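Local coordinates for DNA-binding protein HU (Thermus thermophilus HB8, PDB 5EKA), which wraps DNA as a histone-like homodimer, stabilizing the duplex against denaturation under extreme environmental conditions, at residues G53-R58 / P82-G87; R58-R63 / P77-P82. One frame throughout, in Å; residues are numbered along the deposited sequence.

Contact 1 of 2, residues G53-R58 / P82-G87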
ATOM      1  N   GLY A  53       2.214  -1.948  -7.150  1.00 20.80           N
ATOM      2  CA  GLY A  53       3.463  -2.510  -6.655  1.00 20.96           C
ATOM      3  C   GLY A  53       3.227  -3.785  -5.867  1.00 20.54           C
ATOM      4  O   GLY A  53       2.113  -4.281  -5.805  1.00 20.26           O
ATOM      5  N   THR A  54       4.296  -4.339  -5.320  1.00 19.74           N
ATOM      6  CA  THR A  54       4.188  -5.598  -4.583  1.00 19.51           C
ATOM      7  C   THR A  54       4.726  -5.446  -3.172  1.00 19.28           C
ATOM      8  O   THR A  54       5.837  -4.930  -2.978  1.00 19.20           O
ATOM      9  CB  THR A  54       4.951  -6.686  -5.333  1.00 22.30           C
ATOM     10  OG1 THR A  54       4.421  -6.767  -6.680  1.00 23.63           O
ATOM     11  CG2 THR A  54       4.893  -8.044  -4.659  1.00 21.93           C
ATOM     12  N   PHE A  55       3.960  -5.959  -2.209  1.00 17.59           N
ATOM     13  CA  PHE A  55       4.479  -6.115  -0.857  1.00 16.89           C
ATOM     14  C   PHE A  55       4.993  -7.543  -0.648  1.00 17.95           C
ATOM     15  O   PHE A  55       4.426  -8.522  -1.146  1.00 18.49           O
ATOM     16  CB  PHE A  55       3.390  -5.831   0.171  1.00 16.58           C
ATOM     17  CG  PHE A  55       2.829  -4.446   0.124  1.00 17.52           C
ATOM     18  CD1 PHE A  55       3.394  -3.434   0.875  1.00 18.21           C
ATOM     19  CD2 PHE A  55       1.687  -4.155  -0.652  1.00 18.16           C
ATOM     20  CE1 PHE A  55       2.842  -2.165   0.900  1.00 18.94           C
ATOM     21  CE2 PHE A  55       1.161  -2.882  -0.623  1.00 20.04           C
ATOM     22  CZ  PHE A  55       1.757  -1.891   0.119  1.00 19.63           C
ATOM     23  N   GLU A  56       6.049  -7.662   0.133  1.00 18.90           N
ATOM     24  CA  GLU A  56       6.604  -8.965   0.405  1.00 20.81           C
ATOM     25  C   GLU A  56       7.356  -8.910   1.727  1.00 21.38           C
ATOM     26  O   GLU A  56       7.671  -7.851   2.225  1.00 22.59           O
ATOM     27  CB  GLU A  56       7.559  -9.369  -0.722  1.00 24.23           C
ATOM     28  CG  GLU A  56       8.866  -8.557  -0.795  1.00 28.44           C
ATOM     29  CD  GLU A  56       9.643  -8.774  -2.093  1.00 35.31           C
ATOM     30  OE1 GLU A  56       9.228  -9.633  -2.924  1.00 38.59           O
ATOM     31  OE2 GLU A  56      10.685  -8.083  -2.270  1.00 39.68           O
ATOM     32  N   VAL A  57       7.597 -10.072   2.294  1.00 22.95           N
ATOM     33  CA  VAL A  57       8.435 -10.192   3.482  1.00 23.66           C
ATOM     34  C   VAL A  57       9.840 -10.534   3.056  1.00 25.29           C
ATOM     35  O   VAL A  57      10.070 -11.563   2.390  1.00 26.99           O
ATOM     36  CB  VAL A  57       7.888 -11.302   4.394  1.00 23.98           C
ATOM     37  CG1 VAL A  57       8.800 -11.507   5.607  1.00 24.45           C
ATOM     38  CG2 VAL A  57       6.481 -10.950   4.813  1.00 23.36           C
ATOM     39  N   ARG A  58      10.789  -9.694   3.448  1.00 25.41           N
ATOM     40  CA  ARG A  58      12.187  -9.933   3.109  1.00 27.63           C
ATOM     41  C   ARG A  58      12.916 -10.461   4.298  1.00 28.75           C
ATOM     42  O   ARG A  58      12.509 -10.208   5.426  1.00 27.16           O
ATOM     43  CB  ARG A  58      12.810  -8.660   2.593  1.00 28.62           C
ATOM     44  CG  ARG A  58      12.209  -8.296   1.259  1.00 28.10           C
ATOM     45  CD  ARG A  58      12.948  -7.157   0.577  1.00 30.30           C
ATOM     46  NE  ARG A  58      12.144  -6.669  -0.550  1.00 30.83           N
ATOM     47  CZ  ARG A  58      12.253  -5.472  -1.129  1.00 31.57           C
ATOM     48  NH1 ARG A  58      13.133  -4.567  -0.703  1.00 31.66           N
ATOM     49  NH2 ARG A  58      11.443  -5.170  -2.135  1.00 31.59           N
ATOM     50  N   PRO A  82       8.725  -6.342   6.452  1.00 20.51           N
ATOM     51  CA  PRO A  82       7.903  -6.086   5.280  1.00 19.92           C
ATOM     52  C   PRO A  82       8.566  -5.070   4.362  1.00 20.32           C
ATOM     53  O   PRO A  82       9.182  -4.131   4.844  1.00 21.50           O
ATOM     54  CB  PRO A  82       6.607  -5.510   5.887  1.00 20.32           C
ATOM     55  CG  PRO A  82       6.953  -4.996   7.255  1.00 22.04           C
ATOM     56  CD  PRO A  82       8.310  -5.536   7.627  1.00 21.96           C
ATOM     57  N   ALA A  83       8.345  -5.208   3.059  1.00 19.16           N
ATOM     58  CA  ALA A  83       8.885  -4.270   2.107  1.00 19.11           C
ATOM     59  C   ALA A  83       7.908  -4.106   0.946  1.00 18.07           C
ATOM     60  O   ALA A  83       7.069  -4.978   0.699  1.00 20.39           O
ATOM     61  CB  ALA A  83      10.220  -4.738   1.603  1.00 20.54           C
ATOM     62  N   PHE A  84       8.060  -2.998   0.239  1.00 17.45           N
ATOM     63  CA  PHE A  84       7.244  -2.689  -0.953  1.00 17.05           C
ATOM     64  C   PHE A  84       8.154  -2.417  -2.129  1.00 18.19           C
ATOM     65  O   PHE A  84       9.142  -1.697  -1.999  1.00 18.37           O
ATOM     66  CB  PHE A  84       6.414  -1.472  -0.657  1.00 17.38           C
ATOM     67  CG  PHE A  84       5.627  -0.965  -1.810  1.00 17.18           C
ATOM     68  CD1 PHE A  84       4.491  -1.638  -2.254  1.00 18.21           C
ATOM     69  CD2 PHE A  84       5.973   0.235  -2.389  1.00 18.07           C
ATOM     70  CE1 PHE A  84       3.747  -1.127  -3.292  1.00 18.71           C
ATOM     71  CE2 PHE A  84       5.223   0.764  -3.427  1.00 19.08           C
ATOM     72  CZ  PHE A  84       4.131   0.072  -3.898  1.00 18.53           C
ATOM     73  N   LYS A  85       7.829  -3.052  -3.261  1.00 17.89           N
ATOM     74  CA  LYS A  85       8.550  -2.860  -4.503  1.00 20.74           C
ATOM     75  C   LYS A  85       7.591  -2.125  -5.451  1.00 18.88           C
ATOM     76  O   LYS A  85       6.623  -2.732  -5.954  1.00 19.95           O
ATOM     77  CB  LYS A  85       8.931  -4.204  -5.108  1.00 24.38           C
ATOM     78  CG  LYS A  85       9.658  -4.019  -6.423  1.00 29.86           C
ATOM     79  CD  LYS A  85      10.706  -5.067  -6.653  1.00 35.29           C
ATOM     80  CE  LYS A  85      11.704  -4.589  -7.696  1.00 40.49           C
ATOM     81  NZ  LYS A  85      11.059  -4.229  -8.993  1.00 42.52           N
ATOM     82  N   PRO A  86       7.863  -0.848  -5.719  1.00 19.25           N
ATOM     83  CA  PRO A  86       6.925  -0.143  -6.579  1.00 19.55           C
ATOM     84  C   PRO A  86       6.989  -0.634  -8.007  1.00 20.14           C
ATOM     85  O   PRO A  86       8.063  -0.990  -8.482  1.00 22.34           O
ATOM     86  CB  PRO A  86       7.402   1.310  -6.521  1.00 20.63           C
ATOM     87  CG  PRO A  86       8.780   1.252  -6.115  1.00 23.13           C
ATOM     88  CD  PRO A  86       8.930   0.034  -5.240  1.00 20.59           C
ATOM     89  N   GLY A  87       5.832  -0.673  -8.639  1.00 19.75           N
ATOM     90  CA  GLY A  87       5.729  -1.038 -10.020  1.00 21.63           C
ATOM     91  C   GLY A  87       6.167   0.047 -10.951  1.00 21.67           C
ATOM     92  O   GLY A  87       6.324   1.202 -10.569  1.00 21.16           O
TER
HETATM   93  O   HOH W   1      12.031  -1.987  -2.683  1.00 38.00           O
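Ala83 sets its methyl group against the flat of the Arg58 guanidinium, CB standing 3.5 Å from Arg58 CZ and over the centre of the group. The arginine chain, extended from CG to NE, crosses over from the neighbouring strand to get there. Glu56 fixes how the head is turned: its OE2 takes NE-H of Arg58 at 2.7 Å through the anti lone pair, close to the guanidinium plane, and a weaker bond from NH2 ends on the same oxygen. Water 1 accepts from NH2 and donates to Phe84 O, so the arginine reaches the backbone of the partner strand as well.

Strands 53-60 and 79-86 run antiparallel here, as the two long strands that continue into the DNA-binding arm of the HU fold. Thr54 with Lys85 and Glu56 with Ala83 are the hydrogen-bonded pairs, two N-H...O bonds each.

The sheet's other face is apolar, with two phenylalanine rings at its centre. Phe84 holds CG anti to its backbone N (chi1 175°), which brings CD1 over the centre of the Phe55 ring, 3.6 Å from Phe55 CE1; the ring planes meet at 44°. Further along, Phe84 CE1 lies 3.6 Å from Gly53 CA, where a beta carbon would collide with the ring. Both phenylalanines continue into the dimer core: Phe55 meets Phe84 of the second subunit edge-to-face, and Phe84 meets Phe55 of that subunit likewise.

Contact 2 of 2, residues R58-R63 / P77-P82; sequences RKRKAR and PATQYP
Tyr81 holds CG between its backbone N and carbonyl carbon (chi1 62°), which stands the ring up between Arg58 and Arg60 of the adjoining strand. Arg60, with CG beside its backbone N and an extended chain, runs across the tyrosine at about a right angle and lays its guanidinium flat on the ring, centres 4.0 Å apart and planes at 13°. CZ of Arg60 comes to 3.4 Å from Tyr81 CD2. In the conformer described, one of two modelled for Arg60, Thr79 OG1 sets the rotation of that head: it accepts from Arg60 NH1 at 2.9 Å, nearly straight at 165° and in the guanidinium plane.

On the ring's opposite face Arg58 makes a CH-pi contact, its CB 3.9 Å from the Tyr81 ring centroid. Water 2 lies in the ring plane, 2.7 Å from Tyr81 OH, and accepts from NH1 of Arg58, whose guanidinium is also salt-bridged to Glu56. An alanine in place of Tyr81 would probably open a gap between the two arginines, leaving the Arg60 guanidinium without its stacking partner and freer to turn.

On the sheet's other face, Lys59 and Gln80 lie side by side, joined by a weak NZ-OE1 bond of 3.4 Å, while Gln80 NE2 donates to Val94 O on helix 88-94 of the second subunit. Paired backbone bonds at Arg58-Tyr81 and Arg60-Thr79 carry strands 53-60 and 79-86 outward, away from the helices of their own chain, as part of the flexible beta arm with which HU proteins embrace DNA; the arm's tip, 65-75, is not modelled.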
ATOM      1  N   ARG A  58      10.789  -9.694   3.448  1.00 25.41           N
ATOM      2  CA  ARG A  58      12.187  -9.933   3.109  1.00 27.63           C
ATOM      3  C   ARG A  58      12.916 -10.461   4.298  1.00 28.75           C
ATOM      4  O   ARG A  58      12.509 -10.208   5.426  1.00 27.16           O
ATOM      5  CB  ARG A  58      12.810  -8.660   2.593  1.00 28.62           C
ATOM      6  CG  ARG A  58      12.209  -8.296   1.259  1.00 28.10           C
ATOM      7  CD  ARG A  58      12.948  -7.157   0.577  1.00 30.30           C
ATOM      8  NE  ARG A  58      12.144  -6.669  -0.550  1.00 30.83           N
ATOM      9  CZ  ARG A  58      12.253  -5.472  -1.129  1.00 31.57           C
ATOM     10  NH1 ARG A  58      13.133  -4.567  -0.703  1.00 31.66           N
ATOM     11  NH2 ARG A  58      11.443  -5.170  -2.135  1.00 31.59           N
ATOM     12  N   LYS A  59      13.959 -11.245   4.047  1.00 30.88           N
ATOM     13  CA  LYS A  59      14.736 -11.826   5.127  1.00 33.82           C
ATOM     14  C   LYS A  59      16.177 -11.288   5.213  1.00 35.41           C
ATOM     15  O   LYS A  59      16.795 -10.908   4.216  1.00 35.72           O
ATOM     16  CB  LYS A  59      14.715 -13.345   5.003  1.00 36.82           C
ATOM     17  CG  LYS A  59      13.357 -13.944   5.302  1.00 38.94           C
ATOM     18  CD  LYS A  59      13.266 -15.431   4.993  1.00 43.50           C
ATOM     19  CE  LYS A  59      11.892 -15.813   4.446  1.00 43.57           C
ATOM     20  NZ  LYS A  59      10.752 -15.508   5.362  1.00 46.01           N
ATOM     21  N   ARG A  60      16.665 -11.185   6.437  1.00 44.60           N
ATOM     22  CA  ARG A  60      18.063 -10.939   6.670  1.00 44.84           C
ATOM     23  C   ARG A  60      18.589 -12.208   7.348  1.00 44.32           C
ATOM     24  O   ARG A  60      18.057 -12.625   8.357  1.00 42.89           O
ATOM     25  CB  ARG A  60      18.250  -9.731   7.590  0.70 45.25           C
ATOM     26  CG  ARG A  60      17.344  -8.528   7.307  0.70 46.15           C
ATOM     27  CD  ARG A  60      17.796  -7.319   8.128  0.70 47.36           C
ATOM     28  NE  ARG A  60      16.950  -6.127   7.978  0.70 48.48           N
ATOM     29  CZ  ARG A  60      15.897  -5.820   8.739  0.70 48.60           C
ATOM     30  NH1 ARG A  60      15.493  -6.624   9.723  0.70 47.54           N
ATOM     31  NH2 ARG A  60      15.219  -4.698   8.492  0.70 50.16           N
ATOM     32  N   LYS A  61      19.595 -12.837   6.740  1.00 45.90           N
ATOM     33  CA  LYS A  61      20.244 -14.028   7.312  1.00 46.66           C
ATOM     34  C   LYS A  61      20.948 -13.668   8.606  1.00 46.35           C
ATOM     35  O   LYS A  61      21.362 -12.529   8.792  1.00 46.00           O
ATOM     36  CB  LYS A  61      21.283 -14.597   6.340  1.00 48.22           C
ATOM     37  CG  LYS A  61      20.720 -15.084   5.022  1.00 49.95           C
ATOM     38  CD  LYS A  61      21.842 -15.445   4.063  1.00 52.48           C
ATOM     39  CE  LYS A  61      21.478 -15.075   2.629  1.00 54.48           C
ATOM     40  NZ  LYS A  61      22.523 -15.489   1.654  1.00 56.89           N
ATOM     41  N   ALA A  62      21.129 -14.653   9.486  1.00 46.34           N
ATOM     42  CA  ALA A  62      21.772 -14.415  10.781  1.00 47.67           C
ATOM     43  C   ALA A  62      23.171 -13.805  10.676  1.00 49.39           C
ATOM     44  O   ALA A  62      23.545 -12.966  11.492  1.00 50.54           O
ATOM     45  CB  ALA A  62      21.829 -15.703  11.599  1.00 47.81           C
ATOM     46  N   ARG A  63      23.954 -14.221   9.698  1.00 50.81           N
ATOM     47  CA  ARG A  63      25.274 -13.571   9.492  1.00 54.13           C
ATOM     48  C   ARG A  63      25.201 -12.009   9.586  1.00 55.71           C
ATOM     49  O   ARG A  63      25.670 -11.406  10.557  1.00 57.20           O
ATOM     50  CB  ARG A  63      25.926 -14.044   8.171  1.00 55.17           C
ATOM     51  CG  ARG A  63      24.965 -14.586   7.111  1.00 55.70           C
ATOM     52  CD  ARG A  63      25.674 -14.813   5.796  1.00 57.36           C
ATOM     53  NE  ARG A  63      25.034 -14.181   4.628  1.00 59.41           N
ATOM     54  CZ  ARG A  63      24.795 -12.868   4.470  1.00 59.84           C
ATOM     55  NH1 ARG A  63      24.226 -12.438   3.343  1.00 61.55           N
ATOM     56  NH2 ARG A  63      25.089 -11.976   5.420  1.00 57.86           N
ATOM     57  N   PRO A  77      21.158 -12.217  14.847  1.00 39.68           N
ATOM     58  CA  PRO A  77      20.150 -13.219  14.482  1.00 38.31           C
ATOM     59  C   PRO A  77      19.397 -12.862  13.206  1.00 34.96           C
ATOM     60  O   PRO A  77      19.393 -11.699  12.789  1.00 34.99           O
ATOM     61  CB  PRO A  77      19.190 -13.197  15.670  1.00 38.44           C
ATOM     62  CG  PRO A  77      19.402 -11.878  16.333  1.00 39.54           C
ATOM     63  CD  PRO A  77      20.602 -11.199  15.749  1.00 39.35           C
ATOM     64  N   ALA A  78      18.784 -13.875  12.602  1.00 33.78           N
ATOM     65  CA  ALA A  78      18.016 -13.697  11.370  1.00 32.33           C
ATOM     66  C   ALA A  78      16.757 -12.896  11.699  1.00 31.66           C
ATOM     67  O   ALA A  78      16.195 -13.037  12.782  1.00 32.20           O
ATOM     68  CB  ALA A  78      17.654 -15.041  10.769  1.00 32.44           C
ATOM     69  N   THR A  79      16.351 -12.037  10.776  1.00 36.96           N
ATOM     70  CA  THR A  79      15.181 -11.199  10.975  1.00 35.18           C
ATOM     71  C   THR A  79      14.407 -11.154   9.673  1.00 32.36           C
ATOM     72  O   THR A  79      14.885 -11.555   8.644  1.00 32.53           O
ATOM     73  CB  THR A  79      15.528  -9.757  11.383  1.00 36.13           C
ATOM     74  OG1 THR A  79      16.520  -9.255  10.512  1.00 39.58           O
ATOM     75  CG2 THR A  79      16.058  -9.700  12.819  1.00 39.42           C
ATOM     76  N   GLN A  80      13.161 -10.723   9.753  1.00 29.99           N
ATOM     77  CA  GLN A  80      12.370 -10.588   8.534  1.00 28.09           C
ATOM     78  C   GLN A  80      11.483  -9.391   8.680  1.00 25.61           C
ATOM     79  O   GLN A  80      11.114  -9.030   9.788  1.00 24.54           O
ATOM     80  CB  GLN A  80      11.592 -11.863   8.219  1.00 30.36           C
ATOM     81  CG  GLN A  80      10.558 -12.280   9.233  1.00 30.82           C
ATOM     82  CD  GLN A  80       9.964 -13.668   8.949  1.00 33.93           C
ATOM     83  OE1 GLN A  80      10.675 -14.615   8.602  1.00 37.38           O
ATOM     84  NE2 GLN A  80       8.658 -13.792   9.112  1.00 34.52           N
ATOM     85  N   TYR A  81      11.179  -8.766   7.557  1.00 23.51           N
ATOM     86  CA  TYR A  81      10.554  -7.466   7.589  1.00 22.94           C
ATOM     87  C   TYR A  81       9.729  -7.219   6.332  1.00 21.02           C
ATOM     88  O   TYR A  81       9.960  -7.849   5.294  1.00 19.67           O
ATOM     89  CB  TYR A  81      11.608  -6.385   7.757  1.00 24.26           C
ATOM     90  CG  TYR A  81      12.609  -6.306   6.614  1.00 25.08           C
ATOM     91  CD1 TYR A  81      12.427  -5.404   5.585  1.00 26.08           C
ATOM     92  CD2 TYR A  81      13.695  -7.164   6.541  1.00 27.91           C
ATOM     93  CE1 TYR A  81      13.323  -5.329   4.532  1.00 26.47           C
ATOM     94  CE2 TYR A  81      14.599  -7.087   5.479  1.00 30.18           C
ATOM     95  CZ  TYR A  81      14.386  -6.182   4.477  1.00 29.98           C
ATOM     96  OH  TYR A  81      15.271  -6.097   3.414  1.00 32.10           O
ATOM     97  N   PRO A  82       8.725  -6.342   6.452  1.00 20.51           N
ATOM     98  CA  PRO A  82       7.903  -6.086   5.280  1.00 19.92           C
ATOM     99  C   PRO A  82       8.566  -5.070   4.362  1.00 20.32           C
ATOM    100  O   PRO A  82       9.182  -4.131   4.844  1.00 21.50           O
ATOM    101  CB  PRO A  82       6.607  -5.510   5.887  1.00 20.32           C
ATOM    102  CG  PRO A  82       6.953  -4.996   7.255  1.00 22.04           C
ATOM    103  CD  PRO A  82       8.310  -5.536   7.627  1.00 21.96           C
TER
HETATM  104  O   HOH W   2      14.885  -4.279   1.518  1.00 41.07           O

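How the contacts relate
Contacts 1 and 2 are successive lengths of one antiparallel pair, strands 53-60 and 79-86, with contact 2 nested inside the loop that contact 1 closes. They share Arg58 and Pro82, and meet where Val57 CG1 packs 3.8 Å from Gln80 CB. Contact 1 is partly buried: one face is largely phenylalanine and proline set into the dimer interface, the other mostly polar, apart from Ala83. By contact 2 the pair lies at the surface, with no buried residue among those that touch. Charged and polar groups carry contact 2, around a single tyrosine, whereas aromatic packing carries the buried face of contact 1. Both contacts touch the second subunit.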